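Long-range contacts in hydrolase, haloacid dehalogenase-like family (Streptococcus pneumoniae, PDB 2FI1), which probably hydrolyses a substrate still to be identified, as a member of the haloacid dehalogenase-like family, and holds a calcium ion in its metal site: residues Tyr9-Gly14 with Asp89-Ile94; Lys135-Pro140 with Pro162-Ala167; Leu156-Arg161 with His176-Ile181. All blocks are in the same frame, centred on the assembly; numbering follows the deposited sequence.

Contact 1: Tyr9-Gly14 with Asp89-Ile94. With CA (calcium ion), chain B.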
ATOM      1  N   TYR A   9       1.815 -13.329   7.376  1.00  7.87           N
ATOM      2  CA  TYR A   9       2.091 -11.926   7.154  1.00  7.88           C
ATOM      3  C   TYR A   9       0.853 -11.322   6.508  1.00  7.74           C
ATOM      4  O   TYR A   9       0.463 -11.742   5.422  1.00  8.12           O
ATOM      5  CB  TYR A   9       3.334 -11.779   6.253  1.00  8.27           C
ATOM      6  CG  TYR A   9       4.581 -12.300   6.932  1.00  8.51           C
ATOM      7  CD1 TYR A   9       5.436 -11.444   7.602  1.00  9.04           C
ATOM      8  CD2 TYR A   9       4.866 -13.662   6.967  1.00  8.51           C
ATOM      9  CE1 TYR A   9       6.558 -11.903   8.249  1.00  9.83           C
ATOM     10  CE2 TYR A   9       5.987 -14.137   7.630  1.00  8.76           C
ATOM     11  CZ  TYR A   9       6.827 -13.248   8.264  1.00  9.70           C
ATOM     12  OH  TYR A   9       7.950 -13.720   8.944  1.00 10.73           O
ATOM     13  N   ILE A  10       0.215 -10.386   7.203  1.00  7.62           N
ATOM     14  CA  ILE A  10      -0.971  -9.730   6.691  1.00  7.90           C
ATOM     15  C   ILE A  10      -0.563  -8.325   6.268  1.00  7.55           C
ATOM     16  O   ILE A  10      -0.259  -7.475   7.110  1.00  7.81           O
ATOM     17  CB  ILE A  10      -2.105  -9.678   7.724  1.00  8.44           C
ATOM     18  CG1 ILE A  10      -2.488 -11.089   8.183  1.00  9.20           C
ATOM     19  CG2 ILE A  10      -3.321  -8.987   7.101  1.00  9.13           C
ATOM     20  CD1 ILE A  10      -3.565 -11.106   9.255  1.00  9.98           C
ATOM     21  N   TRP A  11      -0.581  -8.097   4.965  1.00  7.28           N
ATOM     22  CA  TRP A  11      -0.040  -6.899   4.355  1.00  7.24           C
ATOM     23  C   TRP A  11      -1.098  -5.871   4.007  1.00  7.94           C
ATOM     24  O   TRP A  11      -2.270  -6.192   3.794  1.00  8.17           O
ATOM     25  CB  TRP A  11       0.679  -7.258   3.056  1.00  7.90           C
ATOM     26  CG  TRP A  11       1.864  -8.166   3.214  1.00  7.51           C
ATOM     27  CD1 TRP A  11       1.883  -9.521   3.076  1.00  8.58           C
ATOM     28  CD2 TRP A  11       3.209  -7.767   3.487  1.00  8.35           C
ATOM     29  NE1 TRP A  11       3.151  -9.993   3.260  1.00  7.93           N
ATOM     30  CE2 TRP A  11       3.984  -8.942   3.526  1.00  7.81           C
ATOM     31  CE3 TRP A  11       3.831  -6.535   3.717  1.00  9.10           C
ATOM     32  CZ2 TRP A  11       5.360  -8.925   3.763  1.00  9.37           C
ATOM     33  CZ3 TRP A  11       5.202  -6.524   3.966  1.00  9.66           C
ATOM     34  CH2 TRP A  11       5.945  -7.715   3.987  1.00 10.04           C
ATOM     35  N   ASP A  12      -0.610  -4.652   3.942  1.00  8.00           N
ATOM     36  CA  ASP A  12      -1.271  -3.475   3.415  1.00  8.53           C
ATOM     37  C   ASP A  12      -0.661  -3.220   2.028  1.00  8.71           C
ATOM     38  O   ASP A  12       0.512  -3.504   1.811  1.00  9.01           O
ATOM     39  CB  ASP A  12      -0.992  -2.346   4.418  1.00  8.73           C
ATOM     40  CG  ASP A  12      -1.305  -0.961   3.915  1.00 10.67           C
ATOM     41  OD1 ASP A  12      -2.434  -0.704   3.473  1.00 11.37           O
ATOM     42  OD2 ASP A  12      -0.413  -0.094   4.098  1.00 11.08           O
ATOM     43  N   LEU A  13      -1.446  -2.700   1.088  1.00  8.95           N
ATOM     44  CA  LEU A  13      -0.969  -2.465  -0.266  1.00  9.77           C
ATOM     45  C   LEU A  13      -0.346  -1.069  -0.371  1.00  9.57           C
ATOM     46  O   LEU A  13       0.858  -0.926  -0.317  1.00  9.13           O
ATOM     47  CB  LEU A  13      -2.103  -2.666  -1.279  1.00 10.02           C
ATOM     48  CG  LEU A  13      -1.718  -2.540  -2.759  1.00 11.67           C
ATOM     49  CD1 LEU A  13      -0.661  -3.575  -3.155  1.00 12.73           C
ATOM     50  CD2 LEU A  13      -2.960  -2.678  -3.626  1.00 12.80           C
ATOM     51  N   GLY A  14      -1.172  -0.034  -0.478  1.00  9.84           N
ATOM     52  CA  GLY A  14      -0.665   1.322  -0.666  1.00 10.14           C
ATOM     53  C   GLY A  14       0.192   1.765   0.498  1.00  9.62           C
ATOM     54  O   GLY A  14      -0.225   1.666   1.651  1.00 10.15           O
ATOM     55  N   ASP A  89      11.501  -9.573  -3.640  1.00  8.94           N
ATOM     56  CA  ASP A  89      12.525 -10.397  -2.990  1.00  9.03           C
ATOM     57  C   ASP A  89      12.174 -10.734  -1.541  1.00  8.56           C
ATOM     58  O   ASP A  89      12.477 -11.812  -1.054  1.00  9.14           O
ATOM     59  CB  ASP A  89      13.887  -9.707  -2.998  1.00  9.37           C
ATOM     60  CG  ASP A  89      14.570  -9.727  -4.352  1.00 11.34           C
ATOM     61  OD1 ASP A  89      14.325 -10.651  -5.161  1.00 12.02           O
ATOM     62  OD2 ASP A  89      15.410  -8.824  -4.587  1.00 14.68           O
ATOM     63  N   LEU A  90      11.564  -9.789  -0.818  1.00  8.47           N
ATOM     64  CA  LEU A  90      11.178 -10.061   0.560  1.00  8.38           C
ATOM     65  C   LEU A  90      10.040 -11.070   0.612  1.00  7.64           C
ATOM     66  O   LEU A  90      10.062 -11.994   1.419  1.00  7.35           O
ATOM     67  CB  LEU A  90      10.819  -8.772   1.316  1.00  8.58           C
ATOM     68  CG  LEU A  90      10.347  -8.984   2.758  1.00  9.05           C
ATOM     69  CD1 LEU A  90      11.381  -9.743   3.572  1.00  9.35           C
ATOM     70  CD2 LEU A  90      10.025  -7.660   3.432  1.00 10.01           C
ATOM     71  N   LEU A  91       9.042 -10.886  -0.249  1.00  7.62           N
ATOM     72  CA  LEU A  91       7.956 -11.851  -0.316  1.00  7.56           C
ATOM     73  C   LEU A  91       8.505 -13.263  -0.588  1.00  7.47           C
ATOM     74  O   LEU A  91       8.091 -14.240   0.034  1.00  7.29           O
ATOM     75  CB  LEU A  91       6.931 -11.443  -1.374  1.00  7.34           C
ATOM     76  CG  LEU A  91       6.203 -10.126  -1.105  1.00  8.05           C
ATOM     77  CD1 LEU A  91       5.288  -9.798  -2.276  1.00  8.43           C
ATOM     78  CD2 LEU A  91       5.399 -10.142   0.188  1.00  9.02           C
ATOM     79  N   GLU A  92       9.476 -13.346  -1.494  1.00  8.03           N
ATOM     80  CA  GLU A  92      10.073 -14.643  -1.827  1.00  8.46           C
ATOM     81  C   GLU A  92      10.852 -15.254  -0.667  1.00  8.55           C
ATOM     82  O   GLU A  92      10.706 -16.441  -0.378  1.00  8.75           O
ATOM     83  CB  GLU A  92      10.969 -14.519  -3.050  1.00  8.69           C
ATOM     84  CG  GLU A  92      11.503 -15.851  -3.586  1.00  9.22           C
ATOM     85  CD  GLU A  92      10.412 -16.846  -3.966  1.00 10.75           C
ATOM     86  OE1 GLU A  92       9.251 -16.450  -4.221  1.00  8.68           O
ATOM     87  OE2 GLU A  92      10.712 -18.059  -4.003  1.00 10.50           O
ATOM     88  N   ASP A  93      11.660 -14.442   0.021  1.00  8.06           N
ATOM     89  CA  ASP A  93      12.423 -14.972   1.138  1.00  8.82           C
ATOM     90  C   ASP A  93      11.495 -15.534   2.211  1.00  8.95           C
ATOM     91  O   ASP A  93      11.770 -16.555   2.819  1.00  9.27           O
ATOM     92  CB  ASP A  93      13.339 -13.902   1.744  1.00  9.14           C
ATOM     93  CG  ASP A  93      14.542 -13.580   0.884  1.00 10.66           C
ATOM     94  OD1 ASP A  93      14.958 -14.431   0.062  1.00 11.57           O
ATOM     95  OD2 ASP A  93      15.104 -12.477   1.029  1.00  9.76           O
ATOM     96  N   ILE A  94      10.380 -14.854   2.469  1.00  8.30           N
ATOM     97  CA  ILE A  94       9.409 -15.338   3.443  1.00  8.45           C
ATOM     98  C   ILE A  94       8.718 -16.623   2.973  1.00  8.41           C
ATOM     99  O   ILE A  94       8.562 -17.584   3.745  1.00  9.06           O
ATOM    100  CB  ILE A  94       8.362 -14.230   3.763  1.00  8.05           C
ATOM    101  CG1 ILE A  94       9.015 -13.119   4.595  1.00  8.42           C
ATOM    102  CG2 ILE A  94       7.154 -14.796   4.477  1.00  8.76           C
ATOM    103  CD1 ILE A  94       8.171 -11.856   4.692  1.00  8.42           C
TER
HETATM  104 CA    CA B 191      -1.557   1.906   3.499  1.00 10.95          CA
HETATM  105  O   HOH W   1      -1.264   4.241   3.041  1.00 15.04           O
HETATM  106  O   HOH W   2      -2.928   1.949   5.446  1.00 12.12           O
HETATM  107  O   HOH W   3      -3.452   1.897   2.149  1.00 14.87           O
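Ile94 lays its CD1 methyl over one face of the Tyr9 ring, 3.9 Å from the centroid and 11° off the ring normal, a CH-pi contact made almost squarely on the centre. The other branch of the same isoleucine, CG2, comes within 3.4 Å of Tyr9 CE2, so the two methyls divide the phenol between them. Trp11 meets the helix with the CZ2-CH2 side of its indole and with NE1. Ile94 CD1 and Leu90 CD2 reach the ring at its edge, the latter 4.1 Å from Trp11 CH2, while Leu91 CD2 spans NE1, CE2 and CZ2 of Trp11, 3.8 Å from each, above the plane and displaced toward the rim. The CB of Trp11 points toward the helix, and chi1 -62° sets CG beside the backbone N. A second shell fixes the indole: His101 receives its NE1 hydrogen bond, and the other ring nitrogen of His101 bonds to Leu91 O, tying strand to helix through one imidazole. Beyond Trp11, Asp12 grips the calcium ion lopsidedly, OD2 close and OD1 longer, and Gly14 adds its carbonyl. Strand 8-11 runs between strands 100-104 and 155-159; segment 89-94 of helix 87-96, nearly antiparallel to segment 9-11 at 157°, packs beside helix 181-188.

Contact 2: Lys135-Pro140 with Pro162-Ala167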
ATOM      1  N   LYS A 135     -15.865  -4.412   7.526  1.00  9.15           N
ATOM      2  CA  LYS A 135     -15.626  -3.056   7.970  1.00  9.53           C
ATOM      3  C   LYS A 135     -14.188  -2.627   7.684  1.00  8.94           C
ATOM      4  O   LYS A 135     -13.293  -3.465   7.503  1.00  9.27           O
ATOM      5  CB  LYS A 135     -15.917  -2.916   9.468  1.00 10.39           C
ATOM      6  CG  LYS A 135     -17.360  -3.199   9.844  1.00 12.89           C
ATOM      7  CD  LYS A 135     -18.293  -2.164   9.267  1.00 17.65           C
ATOM      8  CE  LYS A 135     -19.688  -2.295   9.853  1.00 19.85           C
ATOM      9  NZ  LYS A 135     -20.301  -3.617   9.565  1.00 22.48           N
ATOM     10  N   ARG A 136     -13.976  -1.318   7.630  1.00  8.95           N
ATOM     11  CA  ARG A 136     -12.661  -0.752   7.399  1.00  9.10           C
ATOM     12  C   ARG A 136     -11.825  -0.823   8.668  1.00  9.16           C
ATOM     13  O   ARG A 136     -12.341  -0.716   9.785  1.00  9.64           O
ATOM     14  CB  ARG A 136     -12.779   0.706   6.939  1.00  9.24           C
ATOM     15  CG  ARG A 136     -13.468   0.847   5.574  1.00  9.99           C
ATOM     16  CD  ARG A 136     -13.665   2.301   5.149  1.00 10.20           C
ATOM     17  NE  ARG A 136     -12.401   2.958   4.811  1.00  9.93           N
ATOM     18  CZ  ARG A 136     -11.686   3.733   5.630  1.00 10.16           C
ATOM     19  NH1 ARG A 136     -12.094   3.995   6.859  1.00 10.75           N
ATOM     20  NH2 ARG A 136     -10.542   4.247   5.204  1.00 11.27           N
ATOM     21  N   LYS A 137     -10.526  -0.983   8.482  1.00  9.00           N
ATOM     22  CA  LYS A 137      -9.559  -0.749   9.549  1.00  9.58           C
ATOM     23  C   LYS A 137      -9.825   0.662  10.095  1.00  9.67           C
ATOM     24  O   LYS A 137     -10.139   1.565   9.328  1.00 10.03           O
ATOM     25  CB  LYS A 137      -8.131  -0.893   9.015  1.00  9.40           C
ATOM     26  CG  LYS A 137      -7.817  -2.275   8.448  1.00 10.02           C
ATOM     27  CD  LYS A 137      -6.451  -2.357   7.785  1.00 10.76           C
ATOM     28  CE  LYS A 137      -6.408  -1.648   6.441  1.00 11.90           C
ATOM     29  NZ  LYS A 137      -5.037  -1.683   5.825  1.00 12.32           N
ATOM     30  N   PRO A 138      -9.672   0.878  11.410  1.00  9.63           N
ATOM     31  CA  PRO A 138      -9.083   0.009  12.434  1.00  9.74           C
ATOM     32  C   PRO A 138      -9.982  -1.088  13.017  1.00 10.07           C
ATOM     33  O   PRO A 138      -9.551  -1.809  13.919  1.00 10.18           O
ATOM     34  CB  PRO A 138      -8.709   1.006  13.534  1.00  9.66           C
ATOM     35  CG  PRO A 138      -9.798   2.027  13.445  1.00 10.64           C
ATOM     36  CD  PRO A 138     -10.072   2.181  11.979  1.00 10.48           C
ATOM     37  N   ASN A 139     -11.202  -1.257  12.516  1.00  9.84           N
ATOM     38  CA  ASN A 139     -12.032  -2.363  12.989  1.00 10.23           C
ATOM     39  C   ASN A 139     -11.295  -3.666  12.660  1.00 10.18           C
ATOM     40  O   ASN A 139     -10.844  -3.837  11.526  1.00 10.09           O
ATOM     41  CB  ASN A 139     -13.419  -2.311  12.325  1.00 10.31           C
ATOM     42  CG  ASN A 139     -14.405  -3.275  12.935  1.00 11.63           C
ATOM     43  OD1 ASN A 139     -14.155  -4.466  13.017  1.00 12.05           O
ATOM     44  ND2 ASN A 139     -15.565  -2.763  13.323  1.00 16.04           N
ATOM     45  N   PRO A 140     -11.136  -4.572  13.647  1.00 10.73           N
ATOM     46  CA  PRO A 140     -10.406  -5.814  13.402  1.00 10.42           C
ATOM     47  C   PRO A 140     -11.164  -6.919  12.661  1.00 10.35           C
ATOM     48  O   PRO A 140     -10.627  -8.008  12.512  1.00 10.50           O
ATOM     49  CB  PRO A 140     -10.072  -6.296  14.816  1.00 10.90           C
ATOM     50  CG  PRO A 140     -11.246  -5.812  15.629  1.00 11.22           C
ATOM     51  CD  PRO A 140     -11.584  -4.466  15.052  1.00 11.10           C
ATOM     52  N   PRO A 162      -1.459   4.343  11.334  1.00  9.53           N
ATOM     53  CA  PRO A 162      -2.022   3.975  12.618  1.00  9.67           C
ATOM     54  C   PRO A 162      -3.186   2.991  12.566  1.00  9.56           C
ATOM     55  O   PRO A 162      -3.243   2.085  13.390  1.00  9.33           O
ATOM     56  CB  PRO A 162      -2.463   5.323  13.192  1.00  9.79           C
ATOM     57  CG  PRO A 162      -1.450   6.256  12.664  1.00 10.32           C
ATOM     58  CD  PRO A 162      -1.175   5.790  11.256  1.00 10.09           C
ATOM     59  N   ILE A 163      -4.106   3.146  11.617  1.00  9.45           N
ATOM     60  CA  ILE A 163      -5.269   2.248  11.588  1.00 10.02           C
ATOM     61  C   ILE A 163      -4.888   0.790  11.319  1.00  9.46           C
ATOM     62  O   ILE A 163      -5.603  -0.130  11.733  1.00  9.39           O
ATOM     63  CB  ILE A 163      -6.370   2.694  10.591  1.00  9.93           C
ATOM     64  CG1 ILE A 163      -5.849   2.742   9.150  1.00 11.28           C
ATOM     65  CG2 ILE A 163      -6.968   4.025  11.040  1.00 10.54           C
ATOM     66  CD1 ILE A 163      -6.943   2.942   8.124  1.00 12.01           C
ATOM     67  N   ASP A 164      -3.756   0.582  10.641  1.00  9.38           N
ATOM     68  CA  ASP A 164      -3.276  -0.771  10.368  1.00  9.39           C
ATOM     69  C   ASP A 164      -2.785  -1.424  11.651  1.00  9.17           C
ATOM     70  O   ASP A 164      -3.091  -2.581  11.945  1.00  8.84           O
ATOM     71  CB  ASP A 164      -2.152  -0.725   9.341  1.00  9.48           C
ATOM     72  CG  ASP A 164      -2.572  -0.052   8.056  1.00 10.86           C
ATOM     73  OD1 ASP A 164      -3.741  -0.225   7.617  1.00 14.31           O
ATOM     74  OD2 ASP A 164      -1.756   0.705   7.511  1.00 10.77           O
ATOM     75  N   ILE A 165      -2.030  -0.644  12.420  1.00  9.35           N
ATOM     76  CA  ILE A 165      -1.526  -1.083  13.710  1.00 10.00           C
ATOM     77  C   ILE A 165      -2.678  -1.355  14.667  1.00  9.67           C
ATOM     78  O   ILE A 165      -2.705  -2.369  15.363  1.00  9.44           O
ATOM     79  CB  ILE A 165      -0.581  -0.009  14.342  1.00 10.04           C
ATOM     80  CG1 ILE A 165       0.576   0.365  13.404  1.00 11.61           C
ATOM     81  CG2 ILE A 165      -0.082  -0.452  15.715  1.00 11.53           C
ATOM     82  CD1 ILE A 165       1.328  -0.783  12.843  1.00 12.71           C
ATOM     83  N   GLU A 166      -3.639  -0.440  14.698  1.00  9.35           N
ATOM     84  CA  GLU A 166      -4.784  -0.584  15.599  1.00  9.71           C
ATOM     85  C   GLU A 166      -5.615  -1.814  15.257  1.00  9.63           C
ATOM     86  O   GLU A 166      -6.051  -2.535  16.155  1.00  9.66           O
ATOM     87  CB  GLU A 166      -5.633   0.684  15.579  1.00 10.17           C
ATOM     88  CG  GLU A 166      -4.905   1.865  16.232  1.00 11.33           C
ATOM     89  CD  GLU A 166      -5.421   3.233  15.831  1.00 15.31           C
ATOM     90  OE1 GLU A 166      -6.271   3.337  14.927  1.00 16.20           O
ATOM     91  OE2 GLU A 166      -4.935   4.229  16.426  1.00 16.72           O
ATOM     92  N   ALA A 167      -5.833  -2.076  13.969  1.00  9.20           N
ATOM     93  CA  ALA A 167      -6.568  -3.275  13.571  1.00  9.43           C
ATOM     94  C   ALA A 167      -5.827  -4.533  13.983  1.00  9.87           C
ATOM     95  O   ALA A 167      -6.418  -5.477  14.520  1.00  9.71           O
ATOM     96  CB  ALA A 167      -6.840  -3.292  12.071  1.00  9.69           C
TER
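Lys137 of the 135-140 loop and Asp164 near the start of helix 162-170 reach each other, their side chains meeting at a slant. The bend of the lysine at its third torsion (chi3 -73°) turns CE aside; Lys137 NZ, one bond further, meets Asp164 OD1 at 2.6 Å. This salt bridge, which is also a hydrogen bond, arrives from above the carboxylate plane, 40° out of it. The aliphatic part of the lysine is used too: Lys137 CG lies 3.9 Å from Ala167 CB. Pro138, preceded by a cis peptide bond, sets its ring against the helix. Its CD touches Ile163 CG2 at 3.7 Å, and its CB meets the side chain of Glu166, which runs alongside and points the same way. Ile163 CD1 turns instead to the lysine, 3.7 Å from Lys137 O. Two CA-H...O contacts bring the backbones together. Pro138 CA faces Ile163 O, and Ala167 CA lies 3.3 Å from Pro138 O. The second carboxylate oxygen of Asp164 takes the N-H of Arg161, just before the helix, so both oxygens have a partner. A buried lysine paired with a buried aspartate, both beside the calcium ligand Asp12, is consistent with the lysine and acidic motifs of haloacid dehalogenase active sites; the ammonium would be expected to offset part of the negative charge gathered there.

Contact 3: Leu156-Arg161 with His176-Ile181. With CA (calcium ion), chain B.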
ATOM      1  N   LEU A 156       2.010 -11.523  11.737  1.00  8.65           N
ATOM      2  CA  LEU A 156       2.478 -10.142  11.772  1.00  8.66           C
ATOM      3  C   LEU A 156       1.641  -9.308  10.799  1.00  8.51           C
ATOM      4  O   LEU A 156       1.469  -9.678   9.638  1.00  8.58           O
ATOM      5  CB  LEU A 156       3.954 -10.070  11.381  1.00  8.71           C
ATOM      6  CG  LEU A 156       4.598  -8.677  11.411  1.00  8.85           C
ATOM      7  CD1 LEU A 156       4.644  -8.102  12.816  1.00  9.22           C
ATOM      8  CD2 LEU A 156       5.989  -8.707  10.802  1.00  9.18           C
ATOM      9  N   VAL A 157       1.124  -8.188  11.288  1.00  8.29           N
ATOM     10  CA  VAL A 157       0.355  -7.246  10.486  1.00  8.20           C
ATOM     11  C   VAL A 157       1.272  -6.084  10.131  1.00  8.07           C
ATOM     12  O   VAL A 157       1.815  -5.434  11.025  1.00  8.20           O
ATOM     13  CB  VAL A 157      -0.866  -6.736  11.277  1.00  8.69           C
ATOM     14  CG1 VAL A 157      -1.601  -5.646  10.521  1.00  9.30           C
ATOM     15  CG2 VAL A 157      -1.799  -7.887  11.582  1.00  8.50           C
ATOM     16  N   ILE A 158       1.453  -5.825   8.839  1.00  7.72           N
ATOM     17  CA  ILE A 158       2.369  -4.801   8.365  1.00  8.15           C
ATOM     18  C   ILE A 158       1.587  -3.726   7.616  1.00  8.05           C
ATOM     19  O   ILE A 158       0.892  -4.025   6.648  1.00  7.88           O
ATOM     20  CB  ILE A 158       3.438  -5.382   7.414  1.00  8.04           C
ATOM     21  CG1 ILE A 158       4.155  -6.577   8.059  1.00  9.51           C
ATOM     22  CG2 ILE A 158       4.430  -4.301   7.037  1.00  8.22           C
ATOM     23  CD1 ILE A 158       3.607  -7.911   7.625  1.00 12.81           C
ATOM     24  N   GLY A 159       1.687  -2.480   8.059  1.00  7.69           N
ATOM     25  CA  GLY A 159       1.033  -1.384   7.360  1.00  8.06           C
ATOM     26  C   GLY A 159       1.690  -0.074   7.707  1.00  7.71           C
ATOM     27  O   GLY A 159       2.433   0.024   8.678  1.00  8.26           O
ATOM     28  N   ASP A 160       1.402   0.952   6.915  1.00  7.95           N
ATOM     29  CA  ASP A 160       2.077   2.233   7.088  1.00  8.51           C
ATOM     30  C   ASP A 160       1.311   3.227   7.953  1.00  9.12           C
ATOM     31  O   ASP A 160       1.857   4.280   8.274  1.00  9.90           O
ATOM     32  CB  ASP A 160       2.417   2.874   5.731  1.00  8.57           C
ATOM     33  CG  ASP A 160       1.191   3.286   4.935  1.00  9.86           C
ATOM     34  OD1 ASP A 160       0.173   2.570   4.969  1.00 10.87           O
ATOM     35  OD2 ASP A 160       1.252   4.336   4.249  1.00 13.37           O
ATOM     36  N   ARG A 161       0.081   2.910   8.325  1.00  9.22           N
ATOM     37  CA  ARG A 161      -0.766   3.866   9.042  1.00 10.11           C
ATOM     38  C   ARG A 161      -1.191   3.389  10.423  1.00  9.49           C
ATOM     39  O   ARG A 161      -1.301   2.194  10.678  1.00  9.56           O
ATOM     40  CB  ARG A 161      -2.023   4.164   8.222  1.00 10.66           C
ATOM     41  CG  ARG A 161      -1.799   5.014   7.010  1.00 12.80           C
ATOM     42  CD  ARG A 161      -3.102   5.259   6.278  1.00 16.16           C
ATOM     43  NE  ARG A 161      -4.102   5.892   7.134  1.00 18.29           N
ATOM     44  CZ  ARG A 161      -5.389   6.013   6.822  1.00 19.37           C
ATOM     45  NH1 ARG A 161      -5.847   5.556   5.666  1.00 20.54           N
ATOM     46  NH2 ARG A 161      -6.223   6.597   7.666  1.00 19.98           N
ATOM     47  N   HIS A 176       3.798  -4.253  12.668  1.00  8.07           N
ATOM     48  CA  HIS A 176       4.965  -3.513  12.243  1.00  8.29           C
ATOM     49  C   HIS A 176       4.509  -2.280  11.485  1.00  8.04           C
ATOM     50  O   HIS A 176       3.782  -2.378  10.510  1.00  8.01           O
ATOM     51  CB  HIS A 176       5.858  -4.369  11.342  1.00  8.69           C
ATOM     52  CG  HIS A 176       7.078  -3.650  10.861  1.00  8.32           C
ATOM     53  ND1 HIS A 176       8.203  -3.504  11.641  1.00  8.70           N
ATOM     54  CD2 HIS A 176       7.333  -2.993   9.703  1.00  8.76           C
ATOM     55  CE1 HIS A 176       9.107  -2.807  10.973  1.00  8.03           C
ATOM     56  NE2 HIS A 176       8.604  -2.482   9.796  1.00  8.34           N
ATOM     57  N   LEU A 177       4.927  -1.112  11.966  1.00  7.63           N
ATOM     58  CA  LEU A 177       4.647   0.147  11.307  1.00  8.40           C
ATOM     59  C   LEU A 177       5.688   0.347  10.219  1.00  8.50           C
ATOM     60  O   LEU A 177       6.843   0.692  10.485  1.00  8.97           O
ATOM     61  CB  LEU A 177       4.686   1.287  12.325  1.00  8.33           C
ATOM     62  CG  LEU A 177       4.377   2.691  11.814  1.00  9.41           C
ATOM     63  CD1 LEU A 177       2.962   2.781  11.337  1.00 10.12           C
ATOM     64  CD2 LEU A 177       4.646   3.692  12.940  1.00  9.48           C
ATOM     65  N   PHE A 178       5.274   0.093   8.984  1.00  8.21           N
ATOM     66  CA  PHE A 178       6.198   0.056   7.863  1.00  8.35           C
ATOM     67  C   PHE A 178       6.780   1.410   7.524  1.00  9.19           C
ATOM     68  O   PHE A 178       6.034   2.378   7.346  1.00  9.82           O
ATOM     69  CB  PHE A 178       5.463  -0.463   6.630  1.00  8.68           C
ATOM     70  CG  PHE A 178       6.334  -0.559   5.417  1.00  8.74           C
ATOM     71  CD1 PHE A 178       7.143  -1.668   5.226  1.00  9.68           C
ATOM     72  CD2 PHE A 178       6.371   0.467   4.487  1.00 10.23           C
ATOM     73  CE1 PHE A 178       7.951  -1.753   4.108  1.00 11.03           C
ATOM     74  CE2 PHE A 178       7.181   0.381   3.375  1.00 11.09           C
ATOM     75  CZ  PHE A 178       7.961  -0.727   3.194  1.00 10.17           C
ATOM     76  N   THR A 179       8.106   1.457   7.412  1.00  9.02           N
ATOM     77  CA  THR A 179       8.800   2.627   6.890  1.00  9.45           C
ATOM     78  C   THR A 179       9.662   2.300   5.668  1.00  9.51           C
ATOM     79  O   THR A 179       9.753   3.099   4.747  1.00 10.70           O
ATOM     80  CB  THR A 179       9.643   3.314   7.968  1.00  9.75           C
ATOM     81  OG1 THR A 179      10.526   2.367   8.579  1.00 10.08           O
ATOM     82  CG2 THR A 179       8.744   3.916   9.046  1.00 11.39           C
ATOM     83  N   SER A 180      10.302   1.130   5.654  1.00  9.51           N
ATOM     84  CA  SER A 180      11.057   0.676   4.482  1.00  9.24           C
ATOM     85  C   SER A 180      11.220  -0.831   4.477  1.00  8.79           C
ATOM     86  O   SER A 180      11.148  -1.481   5.512  1.00  8.19           O
ATOM     87  CB  SER A 180      12.444   1.320   4.409  1.00  9.35           C
ATOM     88  OG  SER A 180      13.299   0.859   5.438  1.00  9.44           O
ATOM     89  N   ILE A 181      11.465  -1.385   3.301  1.00  9.19           N
ATOM     90  CA  ILE A 181      11.717  -2.808   3.192  1.00  9.98           C
ATOM     91  C   ILE A 181      13.000  -3.206   3.933  1.00  9.64           C
ATOM     92  O   ILE A 181      13.021  -4.216   4.630  1.00  9.02           O
ATOM     93  CB  ILE A 181      11.770  -3.233   1.697  1.00 10.83           C
ATOM     94  CG1 ILE A 181      10.372  -3.108   1.051  1.00 12.14           C
ATOM     95  CG2 ILE A 181      12.305  -4.651   1.553  1.00 11.89           C
ATOM     96  CD1 ILE A 181       9.359  -4.114   1.523  1.00 12.99           C
TER
HETATM   97 CA    CA B 191      -1.557   1.906   3.499  1.00 10.95          CA
HETATM   98  O   HOH W   4       4.641   4.579   8.218  1.00 12.67           O
HETATM   99  O   HOH W   1      -1.264   4.241   3.041  1.00 15.04           O
HETATM  100  O   HOH W   2      -2.928   1.949   5.446  1.00 12.12           O
HETATM  101  O   HOH W   3      -3.452   1.897   2.149  1.00 14.87           O
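His176 carries CG anti to its backbone N (chi1 179°) and Ile158 places CG2 anti to its own, an arrangement that brings His176 CD2 and Ile158 CG2 to 4.2 Å on one face of a parallel sheet, the methyl lying at the edge of the imidazole. The two strands, 155-159 and 174-177, are the halves of a beta-alpha-beta crossover closed by helix 162-170, within the Rossmann-like core of the haloacid dehalogenase fold. Three backbone bonds join segments 156-161 and 176-181. His176 N gives to Val157 O at 2.8 Å, and His176 O takes Gly159 N in return, with the donor nearly along the C=O axis. Phe178 N then bonds to Gly159 O at 2.9 Å, where the donor stands 45° out of the carbonyl plane as the chain leaves the strand. Ile158 CG2 also packs on Phe178 CB at 4.0 Å. On the other face Leu177 puts CD1 3.6 Å from Asp160 O. Past the strand end, Asp160 OD1 binds the calcium ion at 2.4 Å. OD2 receives a hydrogen bond from a water that is itself a calcium ligand. Where the strands part, a different water bridges them, donating one hydrogen to Asp160 O and the other to Phe178 O, the latter at 2.7 Å.

Overall arrangement
The calcium ion joins contacts 1 and 3 directly, and contact 2 stands beside it. Contact 1 supplies Asp12 and Gly14 and contact 3 supplies Asp160; Asp12 OD2 and Asp160 OD1 lie 2.9 Å apart, a closeness the shared cation would be expected to offset. Contact 2 contributes no ligand, but Lys137 NZ is 3.6 Å from Asp12 OD1, and Asp164 OD2 is 3.8 Å from Asp12 OD2. The sheet joins contacts 1 and 3, with Ile10 N 2.8 Å from Leu156 O, a probable hydrogen bond. Helix 162-170, the crossover of contact 3, supplies one side of contact 2. Centres of contacts 1 and 2 are about 18 Å apart, those of 1 and 3 about 10 Å.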